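Local structure of dihydropteroate synthase (Anaplasma phagocytophilum, 6UCZ) at residues Gly137-Ala148 / Arg188-Val197. The protein catalyses the condensation of 6-hydroxymethyl-7,8-dihydropterin diphosphate with p-aminobenzoate to give dihydropteroate, probably as a step of folate biosynthesis. Sequence-based numbering, arbitrary orientation.
Sequences GLLDPDMPAIAA and RVDTLIAQGV
Gly137 O takes the one direct hydrogen bond between the segments, from Arg188 NE at 2.8 Å. The carbonyl lies almost in the guanidinium plane, though the N-H...O angle is a bent 144°. Water 1 adds a second, bridged link at this edge, donating to Gly137 O and accepting from Arg188 NH2, while Arg188 NH1 turns back to Trp184 O. A bend at chi2 (135°), away from a staggered value, brings Arg188 NE to Gly137 O. Positive phi at Gly137 favours glycine, although Leu138 adopts it too.

Apolar contacts fill the middle. Leu138 and Arg188 run past one another in opposite senses, Leu138 CD1 lying 3.6 Å from Arg188 CG, while Leu138 CD2 meets Leu192 CD2 at 3.8 Å. Pro144, whose lack of an N-H costs nothing in the first turn of a helix, packs against Leu192 CD2 and Thr191 CG2. Towards the helix end, Val197 CG2 touches Ala147 CB at 3.8 Å. Small Ala148 lets the backbones close in, its CB 3.2 Å from Gln195 O, beside Gly196, the positive-phi residue of the Schellman motif ending helix 174-194.

Gln195 lays its amide across Pro144, with Gln195 CD 3.4 Å from Pro144 CB. Both amide ends reach water: Gln195 OE1 accepts from water 2, which also joins Pro141 O and Ala145 N, and Gln195 NE2 donates to water 3, likewise bound to Pro141 O.

The contact joins neighbouring helices of the TIM-barrel-like fold and ties helix 174-194 to the loop after strand 131-134, whose Asn133 lines the pterin pocket. Apolar contact thus holds the centre, while the direct bond and water bridges engage polar groups at the margins.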
loop_
_atom_site.group_PDB
_atom_site.type_symbol
_atom_site.label_atom_id
_atom_site.label_comp_id
_atom_site.label_asym_id
_atom_site.label_seq_id
_atom_site.Cartn_x
_atom_site.Cartn_y
_atom_site.Cartn_z
ATOM N N GLY A 137 7.149 3.510 -6.577
ATOM C CA GLY A 137 7.625 2.452 -7.448
ATOM C C GLY A 137 8.982 2.762 -8.065
ATOM O O GLY A 137 9.134 2.739 -9.287
ATOM N N LEU A 138 9.963 3.077 -7.221
ATOM C CA LEU A 138 11.315 3.438 -7.649
ATOM C C LEU A 138 11.322 4.738 -8.453
ATOM O O LEU A 138 12.145 4.930 -9.346
ATOM C CB LEU A 138 11.972 2.308 -8.448
ATOM C CG LEU A 138 11.821 0.896 -7.883
ATOM C CD1 LEU A 138 12.673 -0.078 -8.692
ATOM C CD2 LEU A 138 12.159 0.844 -6.392
ATOM N N LEU A 139 10.367 5.624 -8.173
ATOM C CA LEU A 139 10.449 6.973 -8.711
ATOM C C LEU A 139 11.708 7.664 -8.200
ATOM O O LEU A 139 12.335 8.445 -8.922
ATOM C CB LEU A 139 9.190 7.759 -8.345
ATOM C CG LEU A 139 9.046 9.223 -8.754
ATOM C CD1 LEU A 139 9.079 9.404 -10.274
ATOM C CD2 LEU A 139 7.730 9.717 -8.184
ATOM N N ASP A 140 12.068 7.419 -6.938
ATOM C CA ASP A 140 13.378 7.835 -6.427
ATOM C C ASP A 140 14.421 6.815 -6.878
ATOM O O ASP A 140 14.343 5.646 -6.475
ATOM C CB ASP A 140 13.345 7.929 -4.908
ATOM C CG ASP A 140 14.590 8.599 -4.326
ATOM O OD1 ASP A 140 15.686 8.455 -4.897
ATOM O OD2 ASP A 140 14.466 9.263 -3.274
ATOM N N PRO A 141 15.392 7.197 -7.713
ATOM C CA PRO A 141 16.379 6.218 -8.206
ATOM C C PRO A 141 17.277 5.638 -7.119
ATOM O O PRO A 141 17.971 4.649 -7.387
ATOM C CB PRO A 141 17.198 7.018 -9.229
ATOM C CG PRO A 141 16.384 8.231 -9.527
ATOM C CD PRO A 141 15.595 8.530 -8.293
ATOM N N ASP A 142 17.311 6.232 -5.928
ATOM C CA ASP A 142 18.073 5.690 -4.810
ATOM C C ASP A 142 17.290 4.669 -4.007
ATOM O O ASP A 142 17.847 4.078 -3.073
ATOM C CB ASP A 142 18.534 6.805 -3.868
ATOM C CG ASP A 142 19.612 7.670 -4.477
ATOM O OD1 ASP A 142 20.421 7.143 -5.277
ATOM O OD2 ASP A 142 19.642 8.878 -4.162
ATOM N N MET A 143 16.004 4.477 -4.306
ATOM C CA MET A 143 15.228 3.524 -3.520
ATOM C C MET A 143 15.811 2.114 -3.572
ATOM O O MET A 143 15.890 1.478 -2.507
ATOM C CB MET A 143 13.752 3.536 -3.957
ATOM C CG MET A 143 12.827 2.841 -2.957
ATOM S SD MET A 143 12.747 3.674 -1.353
ATOM C CE MET A 143 11.448 4.893 -1.570
ATOM N N PRO A 144 16.246 1.575 -4.723
ATOM C CA PRO A 144 16.799 0.206 -4.709
ATOM C C PRO A 144 18.007 0.030 -3.802
ATOM O O PRO A 144 18.122 -0.997 -3.121
ATOM C CB PRO A 144 17.152 -0.036 -6.182
ATOM C CG PRO A 144 16.192 0.839 -6.931
ATOM C CD PRO A 144 16.092 2.079 -6.101
ATOM N N ALA A 145 18.915 1.005 -3.769
ATOM C CA ALA A 145 20.081 0.889 -2.903
ATOM C C ALA A 145 19.667 0.849 -1.438
ATOM O O ALA A 145 20.216 0.069 -0.652
ATOM C CB ALA A 145 21.049 2.048 -3.166
ATOM N N ILE A 146 18.672 1.658 -1.061
ATOM C CA ILE A 146 18.185 1.668 0.318
ATOM C C ILE A 146 17.561 0.325 0.686
ATOM O O ILE A 146 17.829 -0.230 1.756
ATOM C CB ILE A 146 17.182 2.817 0.528
ATOM C CG1 ILE A 146 17.897 4.163 0.486
ATOM C CG2 ILE A 146 16.464 2.657 1.860
ATOM C CD1 ILE A 146 19.179 4.166 1.264
ATOM N N ALA A 147 16.702 -0.212 -0.187
ATOM C CA ALA A 147 16.069 -1.492 0.119
ATOM C C ALA A 147 17.100 -2.609 0.213
ATOM O O ALA A 147 17.040 -3.445 1.124
ATOM C CB ALA A 147 15.015 -1.825 -0.940
ATOM N N ALA A 148 18.070 -2.624 -0.707
ATOM C CA ALA A 148 19.053 -3.698 -0.712
ATOM C C ALA A 148 19.955 -3.631 0.509
ATOM O O ALA A 148 20.215 -4.661 1.141
ATOM C CB ALA A 148 19.898 -3.637 -1.986
ATOM N N ARG A 188 10.706 -2.827 -12.733
ATOM C CA ARG A 188 11.172 -2.379 -11.426
ATOM C C ARG A 188 11.666 -3.542 -10.573
ATOM O O ARG A 188 12.620 -3.387 -9.801
ATOM C CB ARG A 188 10.066 -1.594 -10.735
ATOM C CG ARG A 188 10.052 -0.149 -11.208
ATOM C CD ARG A 188 8.660 0.329 -11.516
ATOM N NE ARG A 188 8.659 1.733 -11.906
ATOM C CZ ARG A 188 8.644 2.159 -13.168
ATOM N NH1 ARG A 188 8.617 1.284 -14.167
ATOM N NH2 ARG A 188 8.643 3.458 -13.425
ATOM N N VAL A 189 10.999 -4.697 -10.659
ATOM C CA VAL A 189 11.519 -5.905 -10.025
ATOM C C VAL A 189 12.943 -6.169 -10.493
ATOM O O VAL A 189 13.840 -6.452 -9.688
ATOM C CB VAL A 189 10.605 -7.109 -10.317
ATOM C CG1 VAL A 189 11.283 -8.401 -9.892
ATOM C CG2 VAL A 189 9.281 -6.956 -9.604
ATOM N N ASP A 190 13.169 -6.078 -11.810
ATOM C CA ASP A 190 14.504 -6.318 -12.353
ATOM C C ASP A 190 15.514 -5.332 -11.789
ATOM O O ASP A 190 16.642 -5.711 -11.452
ATOM C CB ASP A 190 14.488 -6.235 -13.879
ATOM C CG ASP A 190 13.803 -7.421 -14.525
ATOM O OD1 ASP A 190 13.745 -8.499 -13.897
ATOM O OD2 ASP A 190 13.328 -7.274 -15.669
ATOM N N THR A 191 15.131 -4.059 -11.685
ATOM C CA THR A 191 16.033 -3.064 -11.116
ATOM C C THR A 191 16.423 -3.431 -9.689
ATOM O O THR A 191 17.604 -3.384 -9.322
ATOM C CB THR A 191 15.381 -1.683 -11.172
ATOM O OG1 THR A 191 15.150 -1.328 -12.542
ATOM C CG2 THR A 191 16.272 -0.636 -10.518
ATOM N N LEU A 192 15.440 -3.811 -8.874
ATOM C CA LEU A 192 15.706 -4.152 -7.478
ATOM C C LEU A 192 16.656 -5.339 -7.359
ATOM O O LEU A 192 17.622 -5.304 -6.589
ATOM C CB LEU A 192 14.384 -4.459 -6.764
ATOM C CG LEU A 192 13.413 -3.299 -6.541
ATOM C CD1 LEU A 192 12.041 -3.814 -6.106
ATOM C CD2 LEU A 192 13.983 -2.358 -5.504
ATOM N N ILE A 193 16.366 -6.420 -8.089
ATOM C CA ILE A 193 17.183 -7.629 -8.000
ATOM C C ILE A 193 18.600 -7.354 -8.471
ATOM O O ILE A 193 19.574 -7.822 -7.865
ATOM C CB ILE A 193 16.532 -8.771 -8.803
ATOM C CG1 ILE A 193 15.179 -9.145 -8.196
ATOM C CG2 ILE A 193 17.448 -9.985 -8.857
ATOM C CD1 ILE A 193 14.459 -10.243 -8.964
ATOM N N ALA A 194 18.744 -6.591 -9.557
ATOM C CA ALA A 194 20.079 -6.260 -10.048
ATOM C C ALA A 194 20.871 -5.456 -9.028
ATOM O O ALA A 194 22.100 -5.558 -8.975
ATOM C CB ALA A 194 19.984 -5.489 -11.365
ATOM N N GLN A 195 20.192 -4.669 -8.198
ATOM C CA GLN A 195 20.849 -3.829 -7.211
ATOM C C GLN A 195 20.953 -4.500 -5.850
ATOM O O GLN A 195 21.325 -3.841 -4.874
ATOM C CB GLN A 195 20.111 -2.497 -7.099
ATOM C CG GLN A 195 20.206 -1.667 -8.370
ATOM C CD GLN A 195 19.977 -0.190 -8.137
ATOM O OE1 GLN A 195 20.489 0.394 -7.183
ATOM N NE2 GLN A 195 19.177 0.422 -9.006
ATOM N N GLY A 196 20.620 -5.784 -5.763
ATOM C CA GLY A 196 20.865 -6.564 -4.571
ATOM C C GLY A 196 19.678 -6.814 -3.668
ATOM O O GLY A 196 19.881 -7.236 -2.524
ATOM N N VAL A 197 18.457 -6.568 -4.128
ATOM C CA VAL A 197 17.260 -6.880 -3.348
ATOM C C VAL A 197 16.863 -8.325 -3.605
ATOM O O VAL A 197 16.688 -8.741 -4.757
ATOM C CB VAL A 197 16.099 -5.928 -3.677
ATOM C CG1 VAL A 197 14.831 -6.385 -2.940
ATOM C CG2 VAL A 197 16.442 -4.504 -3.287
HETATM O O HOH W 1 8.652 5.180 -11.053
HETATM O O HOH W 2 19.558 2.824 -6.017
HETATM O O HOH W 3 17.545 3.002 -9.486
#